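PDB 3NWR: A rubisco-like protein from Burkholderia fungorum, which is of unconfirmed function but, as a RuBisCO-like protein with the RuBisCO large-chain fold, probably acts on a phosphorylated substrate rather than fixing carbon dioxide. Local coordinates for residues H319-K324 against E331-A336. Residues are numbered along the deposited sequence; the frame is centred on the assembly and turned at random.
Sequences HGLAGK and EVIESA. With SO4 (sulfate ion), chain B.
Val332 leans from the helix straight onto the backbone of Gly320 and the side chain of Leu321. Val332 CB already lies 3.9 Å from Leu321 CD2. From there the two methyls part: Val332 CG1, anti to the backbone N (chi1 174°), meets the same Leu321 CD2 and rests 4.0 Å from Gly320 CA, while Val332 CG2 lies against the Gly320 backbone, 3.7 Å from its N and its O. Leu321 CD2 also comes within 3.8 Å of Ile333 CG1, those two side chains crossing nearly at right angles. This corresponds to loop 6 of the RuBisCO-type TIM barrel, between strand 315-319 and helix 329-340; Phe355 of the next strand, 352-355, backs Val332, and Ala366 and Thr367 of helix 364-371 pack on Leu321. Gly320 to Gly323 form a type II beta turn, closed by a weak Gly323 N to Gly320 O hydrogen bond. Lys324, extended beyond CG, reaches a sulfate, NZ donating to O4 at 2.7 Å; Gly358 N and Gly382 N donate hydrogen bonds to the same anion, consistent with a RuBisCO-type phosphate site. Within the helix, Ser335 OG and N both donate hydrogen bonds to Glu331 O, from opposite faces of its carbonyl plane.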
ATOM      1  N   HIS A 319     -13.980  -0.277 -11.010  1.00 12.18           N
ATOM      2  CA  HIS A 319     -15.203  -0.890 -10.506  1.00 12.60           C
ATOM      3  C   HIS A 319     -16.344  -0.596 -11.476  1.00 14.00           C
ATOM      4  O   HIS A 319     -16.087  -0.563 -12.674  1.00 14.05           O
ATOM      5  CB  HIS A 319     -15.426  -0.572  -9.026  1.00 15.86           C
ATOM      6  CG  HIS A 319     -14.435  -1.271  -8.143  1.00 17.03           C
ATOM      7  ND1 HIS A 319     -14.484  -1.226  -6.766  1.00 17.75           N
ATOM      8  CD2 HIS A 319     -13.371  -2.053  -8.455  1.00 17.30           C
ATOM      9  CE1 HIS A 319     -13.491  -1.943  -6.267  1.00 18.62           C
ATOM     10  NE2 HIS A 319     -12.800  -2.458  -7.271  1.00 17.83           N
ATOM     11  N   GLY A 320     -17.584  -0.425 -11.026  1.00 14.20           N
ATOM     12  CA  GLY A 320     -18.654  -0.396 -12.014  1.00 15.55           C
ATOM     13  C   GLY A 320     -19.900   0.369 -11.645  1.00 15.79           C
ATOM     14  O   GLY A 320     -20.234   0.489 -10.468  1.00 16.44           O
ATOM     15  N   LEU A 321     -20.594   0.870 -12.661  1.00 16.15           N
ATOM     16  CA  LEU A 321     -21.871   1.542 -12.456  1.00 16.38           C
ATOM     17  C   LEU A 321     -22.920   0.531 -12.008  1.00 14.54           C
ATOM     18  O   LEU A 321     -22.986  -0.581 -12.531  1.00 15.63           O
ATOM     19  CB  LEU A 321     -22.302   2.238 -13.747  1.00 16.72           C
ATOM     20  CG  LEU A 321     -21.303   3.302 -14.207  1.00 17.61           C
ATOM     21  CD1 LEU A 321     -21.754   3.906 -15.519  1.00 22.27           C
ATOM     22  CD2 LEU A 321     -21.097   4.380 -13.134  1.00 19.45           C
ATOM     23  N   ALA A 322     -23.723   0.924 -11.022  1.00 15.46           N
ATOM     24  CA  ALA A 322     -24.711   0.037 -10.417  1.00 18.09           C
ATOM     25  C   ALA A 322     -24.055  -1.241  -9.908  1.00 19.42           C
ATOM     26  O   ALA A 322     -24.647  -2.315  -9.952  1.00 20.86           O
ATOM     27  CB  ALA A 322     -25.826  -0.297 -11.420  1.00 20.29           C
ATOM     28  N   GLY A 323     -22.828  -1.124  -9.416  1.00 17.62           N
ATOM     29  CA  GLY A 323     -22.083  -2.304  -9.014  1.00 18.69           C
ATOM     30  C   GLY A 323     -22.500  -2.856  -7.667  1.00 23.26           C
ATOM     31  O   GLY A 323     -23.390  -2.310  -7.008  1.00 21.86           O
ATOM     32  N   LYS A 324     -21.847  -3.941  -7.259  1.00 17.84           N
ATOM     33  CA  LYS A 324     -22.138  -4.576  -5.977  1.00 18.21           C
ATOM     34  C   LYS A 324     -21.162  -4.134  -4.881  1.00 18.29           C
ATOM     35  O   LYS A 324     -21.346  -4.469  -3.717  1.00 18.98           O
ATOM     36  CB  LYS A 324     -22.128  -6.100  -6.127  1.00 17.75           C
ATOM     37  CG  LYS A 324     -23.156  -6.602  -7.136  1.00 22.78           C
ATOM     38  CD  LYS A 324     -23.149  -8.119  -7.272  1.00 29.16           C
ATOM     39  CE  LYS A 324     -24.172  -8.562  -8.308  1.00 36.26           C
ATOM     40  NZ  LYS A 324     -24.341 -10.043  -8.335  1.00 39.79           N
ATOM     41  N   GLU A 331     -17.958   8.243  -8.383  1.00 15.35           N
ATOM     42  CA  GLU A 331     -16.553   7.851  -8.295  1.00 13.87           C
ATOM     43  C   GLU A 331     -16.135   6.991  -9.482  1.00 15.39           C
ATOM     44  O   GLU A 331     -15.049   7.163 -10.031  1.00 13.99           O
ATOM     45  CB  GLU A 331     -16.230   7.123  -6.977  1.00 15.54           C
ATOM     46  CG  GLU A 331     -14.773   6.628  -6.962  1.00 19.07           C
ATOM     47  CD  GLU A 331     -14.277   6.120  -5.613  1.00 22.55           C
ATOM     48  OE1 GLU A 331     -14.977   6.298  -4.600  1.00 21.92           O
ATOM     49  OE2 GLU A 331     -13.165   5.545  -5.575  1.00 18.94           O
ATOM     50  N   VAL A 332     -16.978   6.048  -9.870  1.00 14.48           N
ATOM     51  CA  VAL A 332     -16.650   5.201 -11.016  1.00 12.77           C
ATOM     52  C   VAL A 332     -16.507   6.033 -12.298  1.00 14.47           C
ATOM     53  O   VAL A 332     -15.559   5.864 -13.052  1.00 13.99           O
ATOM     54  CB  VAL A 332     -17.712   4.115 -11.244  1.00 12.74           C
ATOM     55  CG1 VAL A 332     -17.406   3.359 -12.537  1.00 14.54           C
ATOM     56  CG2 VAL A 332     -17.794   3.176 -10.032  1.00 14.87           C
ATOM     57  N   ILE A 333     -17.449   6.944 -12.534  1.00 13.08           N
ATOM     58  CA  ILE A 333     -17.408   7.791 -13.715  1.00 14.39           C
ATOM     59  C   ILE A 333     -16.137   8.638 -13.754  1.00 15.21           C
ATOM     60  O   ILE A 333     -15.432   8.664 -14.760  1.00 15.07           O
ATOM     61  CB  ILE A 333     -18.645   8.702 -13.786  1.00 16.12           C
ATOM     62  CG1 ILE A 333     -19.897   7.848 -13.994  1.00 17.45           C
ATOM     63  CG2 ILE A 333     -18.500   9.707 -14.922  1.00 18.37           C
ATOM     64  CD1 ILE A 333     -21.190   8.613 -13.810  1.00 19.55           C
ATOM     65  N   GLU A 334     -15.833   9.308 -12.645  1.00 15.02           N
ATOM     66  CA  GLU A 334     -14.656  10.166 -12.595  1.00 16.17           C
ATOM     67  C   GLU A 334     -13.377   9.344 -12.788  1.00 14.67           C
ATOM     68  O   GLU A 334     -12.433   9.786 -13.451  1.00 14.46           O
ATOM     69  CB  GLU A 334     -14.602  10.935 -11.272  1.00 17.45           C
ATOM     70  CG  GLU A 334     -13.384  11.845 -11.144  1.00 27.37           C
ATOM     71  CD  GLU A 334     -13.387  12.661  -9.863  1.00 35.99           C
ATOM     72  OE1 GLU A 334     -14.456  12.754  -9.221  1.00 45.73           O
ATOM     73  OE2 GLU A 334     -12.323  13.212  -9.502  1.00 40.59           O
ATOM     74  N   SER A 335     -13.360   8.144 -12.215  1.00 14.14           N
ATOM     75  CA  SER A 335     -12.171   7.291 -12.292  1.00 13.13           C
ATOM     76  C   SER A 335     -11.943   6.816 -13.728  1.00 12.79           C
ATOM     77  O   SER A 335     -10.811   6.811 -14.224  1.00 13.33           O
ATOM     78  CB  SER A 335     -12.300   6.112 -11.323  1.00 12.20           C
ATOM     79  OG  SER A 335     -12.364   6.574  -9.974  1.00 14.11           O
ATOM     80  N   ALA A 336     -13.022   6.444 -14.407  1.00 12.57           N
ATOM     81  CA  ALA A 336     -12.925   6.074 -15.813  1.00 13.18           C
ATOM     82  C   ALA A 336     -12.393   7.246 -16.631  1.00 13.41           C
ATOM     83  O   ALA A 336     -11.506   7.090 -17.472  1.00 13.41           O
ATOM     84  CB  ALA A 336     -14.275   5.631 -16.344  1.00 13.11           C
TER
HETATM   85  S   SO4 B 433     -21.410 -10.278 -10.640  0.81 28.44           S
HETATM   86  O1  SO4 B 433     -20.827 -11.385 -11.397  1.00 25.06           O
HETATM   87  O2  SO4 B 433     -22.454  -9.626 -11.424  0.74 24.41           O
HETATM   88  O3  SO4 B 433     -20.365  -9.311 -10.321  0.85 25.39           O
HETATM   89  O4  SO4 B 433     -21.976 -10.787  -9.395  0.51 29.98           O